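Uncharacterized protein DUF1285 (Shewanella baltica, PDB 2RA9) is of unknown function but belongs to the DUF1285 family, has a new fold with repeated structural motifs and is possibly involved in signal transduction. Local coordinates at residues 84-90 with 141-146; 25-31 with 70-76; 47-51 with 98-102. Numbering follows the deposited sequence.

Contact 1. Residues 84-90 with 141-146; sequences FERAQPH and EFNLSD. With NA (sodium ion), chain B.
A salt-bridge network centred on one arginine ties strand 79-86, near Arg86, to the loop that follows helix 135-141. Residues 84-86 are extended and lead into a turn, where His90 has positive phi (70/6). Opposite, Glu141 and the extended Asn143 lead into a 3-10 segment, 144-146, with Asp146 N bonded to Asn143 O at 2.8 Å. The backbones come nearest where His90 CA lies 6.7 Å from Ser145 CA. Arg86 (m, t, t) reaches across, and every guanidinium nitrogen is satisfied: NE donates to Glu141 OE2 (2.8 Å), NH1 to Asp146 OD1 (2.8 Å) and also to Ser91 O, NH2 to Asp146 OD2 (2.8 Å) and Glu141 O (2.9 Å). Arginine suits this place because its planar, five-proton head can serve two carboxylates and backbone carbonyls together. Asp146 OD2 also accepts Asn143 N (3.1 Å). Phe84 (p) rests its CE1 3.8 Å from Glu141 CG. His90 ND1 donates to Ser145 OG (2.7 Å), and water 2 joins that OG (2.6 Å), His90 O (2.8 Å) and Asp146 OD1 (2.7 Å). A sodium ion is bound by Asn140 O, three waters and Phe142 O, the last at 2.2 Å.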
loop_
_atom_site.group_PDB
_atom_site.type_symbol
_atom_site.label_atom_id
_atom_site.label_comp_id
_atom_site.label_asym_id
_atom_site.label_seq_id
_atom_site.Cartn_x
_atom_site.Cartn_y
_atom_site.Cartn_z
ATOM N N PHE A 84 -0.912 10.092 -7.103
ATOM C CA PHE A 84 -2.163 10.390 -6.461
ATOM C C PHE A 84 -2.834 11.556 -7.195
ATOM O O PHE A 84 -2.153 12.341 -7.878
ATOM C CB PHE A 84 -1.979 10.696 -4.959
ATOM C CG PHE A 84 -1.162 11.941 -4.706
ATOM C CD1 PHE A 84 -1.759 13.178 -4.762
ATOM C CD2 PHE A 84 0.199 11.877 -4.445
ATOM C CE1 PHE A 84 -1.020 14.347 -4.595
ATOM C CE2 PHE A 84 0.927 13.065 -4.270
ATOM C CZ PHE A 84 0.261 14.291 -4.366
ATOM N N GLU A 85 -4.139 11.659 -7.033
ATOM C CA GLU A 85 -4.916 12.789 -7.538
ATOM C C GLU A 85 -6.220 12.877 -6.768
ATOM O O GLU A 85 -6.741 11.871 -6.287
ATOM C CB GLU A 85 -5.208 12.578 -9.048
ATOM C CG GLU A 85 -6.035 13.653 -9.721
ATOM C CD GLU A 85 -6.323 13.336 -11.172
ATOM O OE1 GLU A 85 -6.445 12.138 -11.523
ATOM O OE2 GLU A 85 -6.453 14.300 -11.958
ATOM N N ARG A 86 -6.753 14.090 -6.602
ATOM C CA ARG A 86 -8.154 14.224 -6.158
ATOM C C ARG A 86 -9.090 14.078 -7.361
ATOM O O ARG A 86 -8.832 14.663 -8.417
ATOM C CB ARG A 86 -8.389 15.596 -5.529
ATOM C CG ARG A 86 -7.645 15.811 -4.250
ATOM C CD ARG A 86 -7.954 17.143 -3.647
ATOM N NE ARG A 86 -6.946 17.568 -2.664
ATOM C CZ ARG A 86 -7.097 17.532 -1.350
ATOM N NH1 ARG A 86 -8.221 17.096 -0.765
ATOM N NH2 ARG A 86 -6.136 17.988 -0.592
ATOM N N ALA A 87 -10.176 13.334 -7.194
ATOM C CA ALA A 87 -11.229 13.272 -8.208
ATOM C C ALA A 87 -11.806 14.659 -8.476
ATOM O O ALA A 87 -12.056 15.026 -9.643
ATOM C CB ALA A 87 -12.353 12.299 -7.757
ATOM N N GLN A 88 -12.043 15.411 -7.390
ATOM C CA GLN A 88 -12.559 16.771 -7.495
ATOM C C GLN A 88 -11.839 17.666 -6.487
ATOM O O GLN A 88 -11.252 17.167 -5.514
ATOM C CB GLN A 88 -14.075 16.813 -7.257
ATOM C CG GLN A 88 -14.914 15.939 -8.216
ATOM C CD GLN A 88 -15.152 14.522 -7.705
ATOM O OE1 GLN A 88 -14.780 14.172 -6.582
ATOM N NE2 GLN A 88 -15.793 13.699 -8.533
ATOM N N PRO A 89 -11.872 18.997 -6.714
ATOM C CA PRO A 89 -11.254 19.845 -5.725
ATOM C C PRO A 89 -11.737 19.465 -4.353
ATOM O O PRO A 89 -12.936 19.184 -4.160
ATOM C CB PRO A 89 -11.726 21.241 -6.151
ATOM C CG PRO A 89 -11.758 21.117 -7.623
ATOM C CD PRO A 89 -12.421 19.795 -7.818
ATOM N N HIS A 90 -10.797 19.379 -3.415
ATOM C CA HIS A 90 -11.095 19.114 -2.011
ATOM C C HIS A 90 -11.583 17.712 -1.703
ATOM O O HIS A 90 -11.859 17.412 -0.556
ATOM C CB HIS A 90 -12.053 20.152 -1.399
ATOM C CG HIS A 90 -11.542 21.549 -1.522
ATOM N ND1 HIS A 90 -10.819 22.166 -0.528
ATOM C CD2 HIS A 90 -11.581 22.413 -2.557
ATOM C CE1 HIS A 90 -10.474 23.377 -0.933
ATOM N NE2 HIS A 90 -10.916 23.541 -2.166
ATOM N N GLU A 141 -0.121 19.249 -1.788
ATOM C CA GLU A 141 -1.550 18.940 -2.039
ATOM C C GLU A 141 -2.478 19.309 -0.888
ATOM O O GLU A 141 -3.686 19.477 -1.082
ATOM C CB GLU A 141 -1.718 17.427 -2.307
ATOM C CG GLU A 141 -3.109 16.999 -2.760
ATOM C CD GLU A 141 -3.537 17.672 -4.055
ATOM O OE1 GLU A 141 -2.707 17.801 -4.960
ATOM O OE2 GLU A 141 -4.701 18.110 -4.171
ATOM N N PHE A 142 -1.956 19.384 0.324
ATOM C CA PHE A 142 -2.776 19.622 1.510
ATOM C C PHE A 142 -3.676 20.850 1.304
ATOM O O PHE A 142 -3.243 21.863 0.746
ATOM C CB PHE A 142 -1.873 19.871 2.718
ATOM C CG PHE A 142 -2.618 20.220 3.975
ATOM C CD1 PHE A 142 -3.174 19.233 4.768
ATOM C CD2 PHE A 142 -2.735 21.535 4.374
ATOM C CE1 PHE A 142 -3.863 19.550 5.909
ATOM C CE2 PHE A 142 -3.414 21.863 5.551
ATOM C CZ PHE A 142 -3.974 20.875 6.305
ATOM N N ASN A 143 -4.931 20.714 1.755
ATOM C CA ASN A 143 -5.927 21.782 1.829
ATOM C C ASN A 143 -6.386 21.817 3.277
ATOM O O ASN A 143 -6.604 20.777 3.870
ATOM C CB ASN A 143 -7.199 21.501 0.983
ATOM C CG ASN A 143 -6.945 21.474 -0.531
ATOM O OD1 ASN A 143 -5.879 21.862 -1.042
ATOM N ND2 ASN A 143 -7.947 21.074 -1.248
ATOM N N LEU A 144 -6.625 23.011 3.803
ATOM C CA LEU A 144 -7.209 23.114 5.151
ATOM C C LEU A 144 -8.485 22.293 5.326
ATOM O O LEU A 144 -8.761 21.745 6.421
ATOM C CB LEU A 144 -7.462 24.570 5.520
ATOM C CG LEU A 144 -7.322 24.830 7.041
ATOM C CD1 LEU A 144 -5.998 24.254 7.677
ATOM C CD2 LEU A 144 -7.432 26.278 7.323
ATOM N N SER A 145 -9.263 22.171 4.252
ATOM C CA SER A 145 -10.491 21.357 4.321
ATOM C C SER A 145 -10.253 19.879 4.626
ATOM O O SER A 145 -11.167 19.178 5.031
ATOM C CB SER A 145 -11.302 21.479 3.038
ATOM O OG SER A 145 -10.537 21.035 1.939
ATOM N N ASP A 146 -9.035 19.406 4.420
ATOM C CA ASP A 146 -8.712 17.991 4.679
ATOM C C ASP A 146 -8.862 17.626 6.154
ATOM O O ASP A 146 -8.996 16.443 6.498
ATOM C CB ASP A 146 -7.294 17.679 4.203
ATOM C CG ASP A 146 -7.184 17.622 2.717
ATOM O OD1 ASP A 146 -8.210 17.294 2.030
ATOM O OD2 ASP A 146 -6.083 17.926 2.212
HETATM NA NA NA B . -1.572 22.986 -0.264
HETATM O O HOH W 1 -5.094 16.341 -7.031
HETATM O O HOH W 2 -10.626 18.466 1.698
HETATM O O HOH W 3 -0.185 24.645 -1.328
HETATM O O HOH W 4 -2.846 23.211 -2.255
HETATM O O HOH W 5 0.293 22.538 1.201
#

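Contact 2. Residues 25-31 with 70-76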
loop_
_atom_site.group_PDB
_atom_site.type_symbol
_atom_site.label_atom_id
_atom_site.label_comp_id
_atom_site.label_asym_id
_atom_site.label_seq_id
_atom_site.Cartn_x
_atom_site.Cartn_y
_atom_site.Cartn_z
ATOM N N PRO A 25 6.733 -17.337 5.835
ATOM C CA PRO A 25 5.999 -16.912 4.625
ATOM C C PRO A 25 6.764 -17.177 3.335
ATOM O O PRO A 25 7.979 -16.918 3.274
ATOM C CB PRO A 25 5.818 -15.416 4.851
ATOM C CG PRO A 25 5.881 -15.272 6.362
ATOM C CD PRO A 25 6.912 -16.236 6.781
ATOM N N LEU A 26 6.057 -17.667 2.318
ATOM C CA LEU A 26 6.690 -17.900 1.005
ATOM C C LEU A 26 6.754 -16.662 0.136
ATOM O O LEU A 26 7.553 -16.591 -0.808
ATOM C CB LEU A 26 5.954 -19.019 0.233
ATOM C CG LEU A 26 5.881 -20.372 0.977
ATOM C CD1 LEU A 26 5.243 -21.461 0.107
ATOM C CD2 LEU A 26 7.255 -20.772 1.495
ATOM N N PHE A 27 5.884 -15.689 0.453
ATOM C CA PHE A 27 5.830 -14.412 -0.250
ATOM C C PHE A 27 6.457 -13.368 0.653
ATOM O O PHE A 27 6.203 -13.332 1.868
ATOM C CB PHE A 27 4.375 -14.003 -0.527
ATOM C CG PHE A 27 3.667 -14.882 -1.534
ATOM C CD1 PHE A 27 3.046 -16.056 -1.148
ATOM C CD2 PHE A 27 3.592 -14.515 -2.862
ATOM C CE1 PHE A 27 2.418 -16.879 -2.079
ATOM C CE2 PHE A 27 2.947 -15.311 -3.810
ATOM C CZ PHE A 27 2.348 -16.485 -3.431
ATOM N N ASP A 28 7.266 -12.499 0.035
ATOM C CA ASP A 28 7.969 -11.437 0.738
ATOM C C ASP A 28 7.777 -10.126 -0.024
ATOM O O ASP A 28 7.880 -10.130 -1.253
ATOM C CB ASP A 28 9.480 -11.748 0.828
ATOM C CG ASP A 28 9.806 -12.921 1.748
ATOM O OD1 ASP A 28 9.644 -12.771 2.968
ATOM O OD2 ASP A 28 10.197 -13.998 1.269
ATOM N N ILE A 29 7.518 -9.021 0.695
ATOM C CA ILE A 29 7.462 -7.683 0.136
ATOM C C ILE A 29 8.536 -6.859 0.822
ATOM O O ILE A 29 8.553 -6.734 2.042
ATOM C CB ILE A 29 6.091 -7.018 0.317
ATOM C CG1 ILE A 29 4.987 -7.933 -0.189
ATOM C CG2 ILE A 29 6.039 -5.681 -0.427
ATOM C CD1 ILE A 29 3.586 -7.399 -0.009
ATOM N N ASN A 30 9.479 -6.343 0.049
ATOM C CA ASN A 30 10.571 -5.540 0.641
ATOM C C ASN A 30 10.142 -4.104 0.860
ATOM O O ASN A 30 8.995 -3.720 0.565
ATOM C CB ASN A 30 11.875 -5.654 -0.164
ATOM C CG ASN A 30 11.854 -4.943 -1.495
ATOM O OD1 ASN A 30 10.998 -4.097 -1.785
ATOM N ND2 ASN A 30 12.852 -5.281 -2.318
ATOM N N ALA A 31 11.046 -3.315 1.448
ATOM C CA ALA A 31 10.714 -1.970 1.898
ATOM C C ALA A 31 10.327 -1.063 0.735
ATOM O O ALA A 31 9.577 -0.084 0.926
ATOM C CB ALA A 31 11.881 -1.391 2.699
ATOM N N VAL A 70 -2.546 -18.072 3.078
ATOM C CA VAL A 70 -1.127 -18.177 3.302
ATOM C C VAL A 70 -0.546 -16.828 3.765
ATOM O O VAL A 70 -1.114 -15.795 3.531
ATOM C CB VAL A 70 -0.367 -18.690 2.065
ATOM C CG1 VAL A 70 -0.959 -20.012 1.572
ATOM C CG2 VAL A 70 -0.355 -17.652 0.963
ATOM N N ARG A 71 0.598 -16.907 4.442
ATOM C CA ARG A 71 1.243 -15.745 5.012
ATOM C C ARG A 71 2.135 -15.020 4.001
ATOM O O ARG A 71 2.684 -15.613 3.073
ATOM C CB ARG A 71 2.084 -16.132 6.211
ATOM C CG ARG A 71 1.288 -16.698 7.359
ATOM C CD ARG A 71 2.207 -16.984 8.528
ATOM N NE ARG A 71 1.510 -17.413 9.749
ATOM C CZ ARG A 71 0.993 -16.610 10.678
ATOM N NH1 ARG A 71 1.053 -15.283 10.586
ATOM N NH2 ARG A 71 0.407 -17.147 11.741
ATOM N N VAL A 72 2.232 -13.714 4.210
ATOM C CA VAL A 72 3.149 -12.837 3.466
ATOM C C VAL A 72 3.975 -12.078 4.483
ATOM O O VAL A 72 3.439 -11.534 5.453
ATOM C CB VAL A 72 2.368 -11.833 2.607
ATOM C CG1 VAL A 72 3.309 -10.901 1.793
ATOM C CG2 VAL A 72 1.377 -12.569 1.682
ATOM N N GLN A 73 5.301 -12.038 4.279
ATOM C CA GLN A 73 6.188 -11.209 5.132
ATOM C C GLN A 73 6.340 -9.837 4.475
ATOM O O GLN A 73 6.563 -9.754 3.268
ATOM C CB GLN A 73 7.564 -11.870 5.301
ATOM C CG GLN A 73 8.429 -11.198 6.360
ATOM C CD GLN A 73 7.849 -11.385 7.803
ATOM O OE1 GLN A 73 6.896 -12.164 8.033
ATOM N NE2 GLN A 73 8.438 -10.681 8.768
ATOM N N VAL A 74 6.208 -8.780 5.264
ATOM C CA VAL A 74 6.212 -7.411 4.765
ATOM C C VAL A 74 7.257 -6.630 5.578
ATOM O O VAL A 74 7.181 -6.559 6.800
ATOM C CB VAL A 74 4.786 -6.785 4.895
ATOM C CG1 VAL A 74 4.805 -5.323 4.488
ATOM C CG2 VAL A 74 3.779 -7.540 4.069
ATOM N N GLU A 75 8.259 -6.082 4.907
ATOM C CA GLU A 75 9.341 -5.387 5.583
ATOM C C GLU A 75 8.894 -4.079 6.209
ATOM O O GLU A 75 9.304 -3.764 7.329
ATOM C CB GLU A 75 10.501 -5.109 4.605
ATOM C CG GLU A 75 11.695 -4.372 5.271
ATOM C CD GLU A 75 12.913 -4.172 4.376
ATOM O OE1 GLU A 75 12.976 -4.643 3.205
ATOM O OE2 GLU A 75 13.853 -3.512 4.879
ATOM N N ASP A 76 8.076 -3.320 5.480
ATOM C CA ASP A 76 7.674 -1.972 5.870
ATOM C C ASP A 76 6.167 -1.859 5.623
ATOM O O ASP A 76 5.401 -2.334 6.448
ATOM C CB ASP A 76 8.509 -0.937 5.106
ATOM C CG ASP A 76 8.326 0.461 5.612
ATOM O OD1 ASP A 76 7.450 0.717 6.482
ATOM O OD2 ASP A 76 9.094 1.322 5.121
HETATM O O HOH W 6 3.328 -18.080 2.496
HETATM O O HOH W 7 7.361 -3.744 2.753
#
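This is a parallel pairing of neighbouring strands inside the N-terminal six-stranded mixed sheet, where strand 27-29 runs alongside strand 69-74. The short segments' axes approach to 4.7 Å, with 27° between their directions. Backbone bonds alternate between the strands as parallel pairing requires: Gln73 N donates to Phe27 O (2.9 Å), Ile29 N to Gln73 O (2.8 Å), and Glu75 N to Ile29 O (3.0 Å). Beyond these, the Glu75 carboxylate takes over from the backbone, its OE1 accepting Ala31 N at 2.9 Å. Before strand 27-29 the direct pairing lapses at Leu26, and water 6 bridges the backbones, accepting from Leu26 N (2.8 Å) and donating to Arg71 O (2.6 Å); Pro25, which has no amide proton to give, stays close to Arg71 and packs its CB 3.5 Å from Gln73 N.

Side chains sort by face. Phe27, Ile29, Val72 and Val74 share one. The beta-branched Ile29, Val72 and Val74 suit extended backbone, and Ile29 CG1 lies 3.9 Å from Val72 CG1; Phe27 is a large aromatic, its CB 4.0 Å from Val72 CG2. Asp28 and Gln73 occupy the other, more polar face, Asp28 OD1 lying 3.3 Å from Gln73 CB.

The pair forms the middle of the sheet: strand 35-37 flanks 27-29, strand 60-64 flanks 69-74, and Phe27 stacks with Tyr37 and meets Phe50 of helix 44-51 edge-to-face.

Contact 3. Residues 47-51 with 98-102; sequences AKLFA and SIGTL
Residues 47-51 form the last part of helix 44-51 and pack against the irregular turn 98-102, which links strands 93-97 and 102-106 of the second sheet. Lys48 CA and Ile99 CA are the closest, 5.8 Å apart. Ala47 points its CB at the turn, 3.7 Å from Ile99 CG2, while its O lies 3.7 Å from Ile99 CD1 and accepts the helical bond from Ala51 N (2.8 Å). Lys48 is fully extended (all t): its CB lies 3.6 Å from Ile99 O, its CG 4.0 Å from Thr101 CG2, and its NZ donates to Gly100 O at 2.8 Å. One turn on, Ala51 CB meets Ile99 CD1 at 3.8 Å and Thr101 CG2 at 4.1 Å. Ile99 (p, t) thus fits against two alanines whose small side chains allow close approach, with Trp35 also touching all three. Gly100, at phi/psi 89/18, adopts a conformation in which a CB would jam against the preceding carbonyl. The chemistry implies a small, partly buried join of helix and turn, apolar at Ala47, Ala51 and Ile99, with one lysine-to-carbonyl hydrogen bond at its exposed edge.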
loop_
_atom_site.group_PDB
_atom_site.type_symbol
_atom_site.label_atom_id
_atom_site.label_comp_id
_atom_site.label_asym_id
_atom_site.label_seq_id
_atom_site.Cartn_x
_atom_site.Cartn_y
_atom_site.Cartn_z
ATOM N N ALA A 47 2.549 -9.432 -8.874
ATOM C CA ALA A 47 2.352 -8.799 -7.588
ATOM C C ALA A 47 0.939 -8.201 -7.510
ATOM O O ALA A 47 0.274 -8.303 -6.471
ATOM C CB ALA A 47 3.378 -7.731 -7.376
ATOM N N LYS A 48 0.473 -7.572 -8.594
ATOM C CA LYS A 48 -0.871 -6.958 -8.606
ATOM C C LYS A 48 -1.971 -8.042 -8.464
ATOM O O LYS A 48 -2.923 -7.871 -7.718
ATOM C CB LYS A 48 -1.045 -6.162 -9.908
ATOM C CG LYS A 48 -2.370 -5.523 -10.095
ATOM C CD LYS A 48 -2.372 -4.619 -11.314
ATOM C CE LYS A 48 -3.706 -3.924 -11.465
ATOM N NZ LYS A 48 -3.598 -2.783 -12.431
ATOM N N LEU A 49 -1.808 -9.168 -9.147
ATOM C CA LEU A 49 -2.725 -10.303 -8.989
ATOM C C LEU A 49 -2.792 -10.746 -7.533
ATOM O O LEU A 49 -3.871 -10.867 -6.929
ATOM C CB LEU A 49 -2.280 -11.488 -9.854
ATOM C CG LEU A 49 -3.181 -12.702 -9.917
ATOM C CD1 LEU A 49 -4.431 -12.444 -10.767
ATOM C CD2 LEU A 49 -2.456 -13.921 -10.455
ATOM N N PHE A 50 -1.645 -10.990 -6.926
ATOM C CA PHE A 50 -1.683 -11.420 -5.515
ATOM C C PHE A 50 -2.162 -10.296 -4.571
ATOM O O PHE A 50 -2.789 -10.574 -3.551
ATOM C CB PHE A 50 -0.327 -11.987 -5.066
ATOM C CG PHE A 50 0.053 -13.262 -5.762
ATOM C CD1 PHE A 50 -0.699 -14.393 -5.623
ATOM C CD2 PHE A 50 1.170 -13.305 -6.586
ATOM C CE1 PHE A 50 -0.350 -15.566 -6.294
ATOM C CE2 PHE A 50 1.518 -14.484 -7.275
ATOM C CZ PHE A 50 0.741 -15.585 -7.131
ATOM N N ALA A 51 -1.900 -9.042 -4.903
ATOM C CA ALA A 51 -2.297 -7.927 -4.017
ATOM C C ALA A 51 -3.816 -7.876 -3.902
ATOM O O ALA A 51 -4.342 -7.422 -2.896
ATOM C CB ALA A 51 -1.770 -6.592 -4.508
ATOM N N SER A 98 3.386 1.194 -6.946
ATOM C CA SER A 98 4.485 0.771 -7.814
ATOM C C SER A 98 4.219 -0.522 -8.560
ATOM O O SER A 98 4.851 -0.781 -9.570
ATOM C CB SER A 98 5.752 0.601 -7.010
ATOM O OG SER A 98 5.640 -0.457 -6.063
ATOM N N ILE A 99 3.303 -1.346 -8.051
ATOM C CA ILE A 99 2.878 -2.584 -8.733
ATOM C C ILE A 99 1.598 -2.396 -9.594
ATOM O O ILE A 99 1.084 -3.333 -10.188
ATOM C CB ILE A 99 2.720 -3.742 -7.759
ATOM C CG1 ILE A 99 1.625 -3.489 -6.740
ATOM C CG2 ILE A 99 4.087 -4.072 -7.136
ATOM C CD1 ILE A 99 1.160 -4.730 -5.957
ATOM N N GLY A 100 1.122 -1.159 -9.685
ATOM C CA GLY A 100 0.015 -0.830 -10.552
ATOM C C GLY A 100 -1.360 -0.976 -9.939
ATOM O O GLY A 100 -2.327 -0.969 -10.684
ATOM N N THR A 101 -1.483 -1.024 -8.602
ATOM C CA THR A 101 -2.807 -1.071 -7.989
ATOM C C THR A 101 -3.346 0.338 -7.831
ATOM O O THR A 101 -2.570 1.291 -7.709
ATOM C CB THR A 101 -2.832 -1.825 -6.629
ATOM O OG1 THR A 101 -1.958 -1.221 -5.679
ATOM C CG2 THR A 101 -2.418 -3.290 -6.791
ATOM N N LEU A 102 -4.678 0.456 -7.871
ATOM C CA LEU A 102 -5.385 1.709 -7.746
ATOM C C LEU A 102 -6.334 1.647 -6.559
ATOM O O LEU A 102 -7.062 0.668 -6.384
ATOM C CB LEU A 102 -6.206 1.936 -9.015
ATOM C CG LEU A 102 -7.067 3.198 -9.103
ATOM C CD1 LEU A 102 -6.246 4.460 -9.054
ATOM C CD2 LEU A 102 -7.962 3.131 -10.389
#

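How the contacts relate
The two six-stranded sheets share the same strand order, consistent with the repeated structural motifs of this fold. Contact 2 lies within the first, contact 1 at the far end of the second, their centres about 32 Å apart on opposite sides of the chain's centre; contact 3 joins the helix 44-51 to the second sheet, its centre about 9 Å from that of the chain. Contact 1 is a surface contact, and charge and water dominate it. Contact 2, partly buried, relies on backbone bonds plus an apolar face, and contact 3 on two alanines against an isoleucine, plus one lysine-to-carbonyl bond. Contacts 2 and 3 touch, Phe27 CE2 lying 3.8 Å from Phe50 CE2, whereas contact 1 touches neither.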